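Local coordinates for regulatory protein ASNC (Escherichia coli, PDB 2CG4) that activates transcription of asnA, regulates transcription of its own gene and represses gidA expression at a post-transcriptional level, at the interface of chains A and B. Sequence-based numbering; all coordinates share one arbitrary frame. Chains: chain A/B, Regulatory protein ASNC.

Contact 1: the interface of chains A and B. Residues chain A 82, 86, 90, 98-100; chain B 143-146.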
ATOM      1  N   TYR A  82      -3.839 -12.433  18.657  1.00 37.46           N
ATOM      2  CA  TYR A  82      -3.912 -11.157  19.371  1.00 37.17           C
ATOM      3  C   TYR A  82      -3.824 -11.252  20.902  1.00 37.55           C
ATOM      4  O   TYR A  82      -3.005 -10.565  21.519  1.00 37.88           O
ATOM      5  CB  TYR A  82      -5.181 -10.410  18.977  1.00 36.82           C
ATOM      6  CG  TYR A  82      -5.510  -9.229  19.868  1.00 36.62           C
ATOM      7  CD1 TYR A  82      -4.631  -8.150  19.990  1.00 34.83           C
ATOM      8  CD2 TYR A  82      -6.710  -9.184  20.578  1.00 35.52           C
ATOM      9  CE1 TYR A  82      -4.934  -7.061  20.800  1.00 31.23           C
ATOM     10  CE2 TYR A  82      -7.018  -8.101  21.389  1.00 35.29           C
ATOM     11  CZ  TYR A  82      -6.125  -7.047  21.492  1.00 33.03           C
ATOM     12  OH  TYR A  82      -6.436  -5.979  22.282  1.00 34.11           O
ATOM     13  N   LEU A  86      -0.637  -9.680  22.850  1.00 32.25           N
ATOM     14  CA  LEU A  86      -0.929  -8.632  23.831  1.00 31.65           C
ATOM     15  C   LEU A  86      -0.371  -8.942  25.225  1.00 31.69           C
ATOM     16  O   LEU A  86       0.211  -8.077  25.874  1.00 32.36           O
ATOM     17  CB  LEU A  86      -2.438  -8.370  23.904  1.00 30.94           C
ATOM     18  CG  LEU A  86      -2.937  -7.244  24.820  1.00 31.87           C
ATOM     19  CD1 LEU A  86      -2.656  -5.838  24.248  1.00 25.33           C
ATOM     20  CD2 LEU A  86      -4.423  -7.425  25.121  1.00 30.48           C
ATOM     21  N   GLU A  90       2.430  -6.558  27.146  1.00 33.45           N
ATOM     22  CA  GLU A  90       2.031  -5.799  28.327  1.00 34.41           C
ATOM     23  C   GLU A  90       3.077  -5.900  29.440  1.00 34.44           C
ATOM     24  O   GLU A  90       3.196  -5.007  30.270  1.00 33.90           O
ATOM     25  CB  GLU A  90       0.624  -6.216  28.804  1.00 33.03           C
ATOM     26  CG  GLU A  90       0.566  -6.896  30.165  1.00 38.55           C
ATOM     27  CD  GLU A  90       0.479  -5.923  31.331  1.00 39.72           C
ATOM     28  OE1 GLU A  90      -0.204  -4.883  31.214  1.00 42.64           O
ATOM     29  OE2 GLU A  90       1.090  -6.202  32.378  1.00 41.14           O
ATOM     30  N   ALA A  98      -1.724   0.611  24.054  1.00 19.23           N
ATOM     31  CA  ALA A  98      -1.921  -0.380  23.013  1.00 19.35           C
ATOM     32  C   ALA A  98      -3.369  -0.365  22.650  1.00 21.26           C
ATOM     33  O   ALA A  98      -4.228  -0.147  23.511  1.00 22.88           O
ATOM     34  CB  ALA A  98      -1.519  -1.790  23.503  1.00 18.80           C
ATOM     35  N   TYR A  99      -3.645  -0.624  21.380  1.00 21.15           N
ATOM     36  CA  TYR A  99      -4.977  -0.459  20.869  1.00 23.67           C
ATOM     37  C   TYR A  99      -5.266  -1.580  19.911  1.00 25.65           C
ATOM     38  O   TYR A  99      -4.381  -2.044  19.186  1.00 26.72           O
ATOM     39  CB  TYR A  99      -5.095   0.859  20.108  1.00 23.74           C
ATOM     40  CG  TYR A  99      -4.846   2.091  20.933  1.00 23.06           C
ATOM     41  CD1 TYR A  99      -3.569   2.628  21.046  1.00 24.59           C
ATOM     42  CD2 TYR A  99      -5.896   2.732  21.587  1.00 23.23           C
ATOM     43  CE1 TYR A  99      -3.347   3.775  21.789  1.00 27.05           C
ATOM     44  CE2 TYR A  99      -5.685   3.867  22.328  1.00 20.78           C
ATOM     45  CZ  TYR A  99      -4.416   4.385  22.425  1.00 23.33           C
ATOM     46  OH  TYR A  99      -4.215   5.530  23.154  1.00 25.86           O
ATOM     47  N   TYR A 100      -6.522  -1.999  19.895  1.00 26.71           N
ATOM     48  CA  TYR A 100      -7.002  -2.904  18.871  1.00 26.88           C
ATOM     49  C   TYR A 100      -7.800  -2.057  17.914  1.00 25.59           C
ATOM     50  O   TYR A 100      -8.899  -1.629  18.252  1.00 25.11           O
ATOM     51  CB  TYR A 100      -7.889  -3.972  19.511  1.00 26.70           C
ATOM     52  CG  TYR A 100      -8.468  -4.957  18.545  1.00 28.70           C
ATOM     53  CD1 TYR A 100      -7.773  -6.112  18.200  1.00 31.00           C
ATOM     54  CD2 TYR A 100      -9.720  -4.748  17.980  1.00 27.48           C
ATOM     55  CE1 TYR A 100      -8.317  -7.024  17.309  1.00 31.89           C
ATOM     56  CE2 TYR A 100     -10.263  -5.642  17.092  1.00 25.76           C
ATOM     57  CZ  TYR A 100      -9.564  -6.775  16.757  1.00 28.93           C
ATOM     58  OH  TYR A 100     -10.116  -7.668  15.865  1.00 31.43           O
TER
ATOM     59  N   GLN B 143     -10.741  -1.571  20.942  1.00 28.71           N
ATOM     60  CA  GLN B 143     -10.278  -1.987  22.253  1.00 28.99           C
ATOM     61  C   GLN B 143      -9.033  -1.161  22.576  1.00 28.79           C
ATOM     62  O   GLN B 143      -8.200  -0.911  21.701  1.00 28.44           O
ATOM     63  CB  GLN B 143      -9.934  -3.488  22.239  1.00 28.47           C
ATOM     64  CG  GLN B 143     -10.304  -4.256  23.499  1.00 31.33           C
ATOM     65  CD  GLN B 143      -9.759  -5.695  23.515  1.00 31.36           C
ATOM     66  OE1 GLN B 143      -8.640  -5.940  23.964  1.00 32.79           O
ATOM     67  NE2 GLN B 143     -10.560  -6.645  23.038  1.00 33.05           N
ATOM     68  N   ASN B 144      -8.918  -0.740  23.831  1.00 28.68           N
ATOM     69  CA  ASN B 144      -7.750  -0.033  24.329  1.00 27.56           C
ATOM     70  C   ASN B 144      -7.243  -0.618  25.648  1.00 27.32           C
ATOM     71  O   ASN B 144      -7.354   0.023  26.689  1.00 26.98           O
ATOM     72  CB  ASN B 144      -8.083   1.448  24.525  1.00 28.41           C
ATOM     73  CG  ASN B 144      -6.991   2.196  25.257  1.00 30.07           C
ATOM     74  OD1 ASN B 144      -5.800   2.028  24.976  1.00 37.68           O
ATOM     75  ND2 ASN B 144      -7.385   3.027  26.195  1.00 30.99           N
ATOM     76  N   PRO B 145      -6.662  -1.829  25.600  1.00 26.99           N
ATOM     77  CA  PRO B 145      -6.359  -2.637  26.786  1.00 27.29           C
ATOM     78  C   PRO B 145      -5.208  -2.105  27.661  1.00 28.79           C
ATOM     79  O   PRO B 145      -5.243  -2.276  28.884  1.00 30.02           O
ATOM     80  CB  PRO B 145      -5.979  -3.996  26.196  1.00 27.62           C
ATOM     81  CG  PRO B 145      -5.517  -3.710  24.813  1.00 25.07           C
ATOM     82  CD  PRO B 145      -6.243  -2.487  24.350  1.00 26.68           C
ATOM     83  N   ILE B 146      -4.199  -1.485  27.042  1.00 27.99           N
ATOM     84  CA  ILE B 146      -3.107  -0.835  27.769  1.00 25.19           C
ATOM     85  C   ILE B 146      -3.186   0.689  27.628  1.00 27.34           C
ATOM     86  O   ILE B 146      -3.153   1.228  26.525  1.00 25.01           O
ATOM     87  CB  ILE B 146      -1.727  -1.329  27.297  1.00 24.57           C
ATOM     88  CG1 ILE B 146      -1.602  -2.854  27.474  1.00 25.88           C
ATOM     89  CG2 ILE B 146      -0.618  -0.591  28.051  1.00 22.97           C
ATOM     90  CD1 ILE B 146      -0.280  -3.443  26.968  1.00 20.91           C
TER

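Contact 2: the interface of chains A and B. Residues chain A 14, 17-18, 52, 54; chain B 56-59.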
ATOM      1  N   LEU A  14     -15.224  18.962  37.365  1.00 46.36           N
ATOM      2  CA  LEU A  14     -14.218  18.236  36.592  1.00 45.81           C
ATOM      3  C   LEU A  14     -13.236  19.175  35.895  1.00 45.32           C
ATOM      4  O   LEU A  14     -12.033  18.980  35.979  1.00 44.88           O
ATOM      5  CB  LEU A  14     -14.880  17.303  35.576  1.00 46.15           C
ATOM      6  CG  LEU A  14     -15.421  15.973  36.109  1.00 45.31           C
ATOM      7  CD1 LEU A  14     -15.777  15.040  34.967  1.00 44.16           C
ATOM      8  CD2 LEU A  14     -14.442  15.310  37.061  1.00 45.48           C
ATOM      9  N   LEU A  17     -10.933  20.512  38.669  1.00 44.51           N
ATOM     10  CA  LEU A  17      -9.995  19.567  39.291  1.00 44.39           C
ATOM     11  C   LEU A  17      -9.117  18.882  38.251  1.00 45.37           C
ATOM     12  O   LEU A  17      -8.187  18.133  38.586  1.00 44.99           O
ATOM     13  CB  LEU A  17     -10.734  18.496  40.105  1.00 44.13           C
ATOM     14  CG  LEU A  17     -11.556  18.891  41.338  1.00 43.59           C
ATOM     15  CD1 LEU A  17     -12.302  17.678  41.871  1.00 42.44           C
ATOM     16  CD2 LEU A  17     -10.678  19.505  42.429  1.00 40.66           C
ATOM     17  N   MET A  18      -9.425  19.123  36.983  1.00 45.37           N
ATOM     18  CA  MET A  18      -8.631  18.563  35.912  1.00 46.18           C
ATOM     19  C   MET A  18      -7.436  19.464  35.637  1.00 46.59           C
ATOM     20  O   MET A  18      -6.387  18.997  35.197  1.00 45.88           O
ATOM     21  CB  MET A  18      -9.485  18.337  34.660  1.00 45.55           C
ATOM     22  CG  MET A  18     -10.001  16.908  34.539  1.00 43.87           C
ATOM     23  SD  MET A  18     -11.148  16.621  33.174  1.00 47.94           S
ATOM     24  CE  MET A  18     -11.124  18.221  32.350  1.00 49.92           C
ATOM     25  N   ILE A  52     -13.809   9.700  37.559  1.00 39.97           N
ATOM     26  CA  ILE A  52     -12.567  10.153  38.163  1.00 39.50           C
ATOM     27  C   ILE A  52     -11.760   8.937  38.603  1.00 39.41           C
ATOM     28  O   ILE A  52     -12.215   8.169  39.448  1.00 37.60           O
ATOM     29  CB  ILE A  52     -12.854  11.066  39.374  1.00 40.13           C
ATOM     30  CG1 ILE A  52     -13.609  12.320  38.923  1.00 40.58           C
ATOM     31  CG2 ILE A  52     -11.563  11.418  40.119  1.00 39.29           C
ATOM     32  CD1 ILE A  52     -13.741  13.383  40.000  1.00 39.86           C
ATOM     33  N   GLY A  54      -8.392   8.935  39.646  1.00 41.83           N
ATOM     34  CA  GLY A  54      -7.294   9.219  40.559  1.00 41.46           C
ATOM     35  C   GLY A  54      -6.875  10.675  40.499  1.00 41.05           C
ATOM     36  O   GLY A  54      -7.233  11.397  39.568  1.00 39.86           O
TER
ATOM     37  N   ARG B  56      -3.174  16.819  38.729  1.00 40.28           N
ATOM     38  CA  ARG B  56      -4.523  16.835  38.182  1.00 39.47           C
ATOM     39  C   ARG B  56      -5.221  15.508  38.466  1.00 38.59           C
ATOM     40  O   ARG B  56      -4.560  14.486  38.645  1.00 37.50           O
ATOM     41  CB  ARG B  56      -4.469  17.090  36.681  1.00 39.67           C
ATOM     42  CG  ARG B  56      -3.523  18.213  36.290  1.00 41.93           C
ATOM     43  CD  ARG B  56      -3.466  18.392  34.786  1.00 45.22           C
ATOM     44  NE  ARG B  56      -2.798  19.633  34.413  1.00 49.21           N
ATOM     45  CZ  ARG B  56      -1.481  19.767  34.295  1.00 49.31           C
ATOM     46  NH1 ARG B  56      -0.686  18.729  34.524  1.00 50.64           N
ATOM     47  NH2 ARG B  56      -0.959  20.936  33.949  1.00 45.99           N
ATOM     48  N   ILE B  57      -6.553  15.529  38.524  1.00 37.87           N
ATOM     49  CA  ILE B  57      -7.312  14.285  38.546  1.00 36.83           C
ATOM     50  C   ILE B  57      -7.331  13.696  37.149  1.00 37.04           C
ATOM     51  O   ILE B  57      -7.426  14.424  36.152  1.00 36.93           O
ATOM     52  CB  ILE B  57      -8.775  14.444  39.069  1.00 36.56           C
ATOM     53  CG1 ILE B  57      -9.670  15.097  38.015  1.00 38.32           C
ATOM     54  CG2 ILE B  57      -8.818  15.217  40.392  1.00 35.37           C
ATOM     55  CD1 ILE B  57     -11.009  14.414  37.850  1.00 39.93           C
ATOM     56  N   ASP B  58      -7.223  12.372  37.080  1.00 37.39           N
ATOM     57  CA  ASP B  58      -7.388  11.673  35.820  1.00 36.98           C
ATOM     58  C   ASP B  58      -8.838  11.267  35.606  1.00 36.83           C
ATOM     59  O   ASP B  58      -9.561  10.941  36.545  1.00 36.31           O
ATOM     60  CB  ASP B  58      -6.454  10.465  35.737  1.00 37.63           C
ATOM     61  CG  ASP B  58      -4.989  10.865  35.629  1.00 38.72           C
ATOM     62  OD1 ASP B  58      -4.128  10.092  36.090  1.00 43.85           O
ATOM     63  OD2 ASP B  58      -4.695  11.955  35.091  1.00 41.88           O
ATOM     64  N   VAL B  59      -9.256  11.308  34.352  1.00 37.49           N
ATOM     65  CA  VAL B  59     -10.641  11.098  33.993  1.00 37.68           C
ATOM     66  C   VAL B  59     -10.695   9.958  32.985  1.00 37.41           C
ATOM     67  O   VAL B  59      -9.769   9.774  32.196  1.00 38.65           O
ATOM     68  CB  VAL B  59     -11.249  12.393  33.400  1.00 37.95           C
ATOM     69  CG1 VAL B  59     -12.108  12.091  32.189  1.00 36.92           C
ATOM     70  CG2 VAL B  59     -12.043  13.151  34.461  1.00 37.50           C
TER

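Contact 1: the interface of chains A and B
Strand 95-101 of chain A and strand 143-147 of chain B pair antiparallel, with bridges between A:Ala98 and B:Ile146 and between A:Tyr100 and B:Gln143. The patch lies in the ligand-binding (RAM) domains of this Lrp/AsnC-family regulator, where two subunits join their sheets into a dimer. A:Tyr100 N donates to B:Gln143 O at 2.7 Å, and B:Gln143 N returns a longer bond to A:Tyr100 O. A:Ala98 N donates to B:Ile146 O at 2.9 Å. B:Pro145 lies between these bonded stretches and has no N-H to give.

Helix 82-90 of chain A covers the strand of chain B. In A:Tyr82, CG lies anti to the backbone N (chi1 167°), and the ring points its hydroxyl at chain B, where OH donates to the amide oxygen OE1 of B:Gln143 at 2.8 Å. The hydroxyl sits above the amide carbonyl plane, 60° out of it. Within chain A, the ring of A:Tyr100 places CD1 over the centre of the A:Tyr82 ring, 3.7 Å above its plane. This backs the phenol from one face. A:Leu86 CD1 touches the proline ring at B:Pro145 CG, 3.6 Å away. The tip CD1 of B:Ile146 reaches A:Glu90 CB at 3.4 Å. On A:Tyr99, the CD2-CE2 side of the ring lies alongside the amide of B:Asn144. The two planes are nearly parallel, 14° apart.

Contact 2: the interface of chains A and B
This is an antiparallel strand-pairing interface between the DNA-binding halves of two subunits, with a helix packed against the partner strand, and it ties the two helix-turn-helix domains of an Lrp/AsnC-family dimer together. Strand 52-59 of each chain runs antiparallel to its partner, and bridges pair A:Ile52 with B:Val59 and A:Gly54 with B:Asp58. Helix 8-19 of chain A closes over the strand of chain B from the other flank.

B:Ile57 is wedged between these two elements and loses 95 Å² of surface to chain A. Its backbone N donates to A:Leu17 O, in the last turn of helix 8-19, at 3.1 Å. The next amide along, B:Asp58 N, turns to the strand side and donates to A:Gly54 O at 2.7 Å. Neighbouring amides of one strand thus bind a helix and a strand of the partner.

The side chain of B:Ile57 carries the apolar contact. CG1 stands between the backbone N and the carbonyl carbon (chi1 75°), which sends CD1 into the partner subunit. There CD1 meets A:Ile52 CG1 at 3.5 Å and A:Leu14 CD2 at 3.6 Å. The chains of A:Leu14 and B:Ile57 cross at about a right angle. The other branch, CG2, rests against A:Leu17 CB at 3.8 Å.

A:Met18 lies obliquely across B:Ile57 and B:Val59. Its CG approaches B:Ile57 CG1, while its sulfur SD touches the methyl CG2 of B:Val59 at 3.8 Å. That methyl also comes near A:Leu14 CD2, so B:Val59 extends the apolar patch beyond B:Ile57. B:Arg56 runs extended from CG to NE past the carbonyl of A:Met18, but the closeness of its carbons to that oxygen is doubtful.

The C-alpha centres of contact 1 and contact 2 lie about 23 Å apart. The two share no residues or secondary-structure elements, but they join the same pair of chains. Contact 1 belongs to the ligand-binding half and contact 2 to the DNA-binding half, so the dimer is held in both halves of each subunit. Each has a two-fold twin. The deposited assembly holds eight copies, so this dimer may be its building block. A:Tyr100 of contact 1 is also one of the residues of the asparagine pocket. Effector binding could therefore be felt at the dimer interface, though this structure alone does not show it.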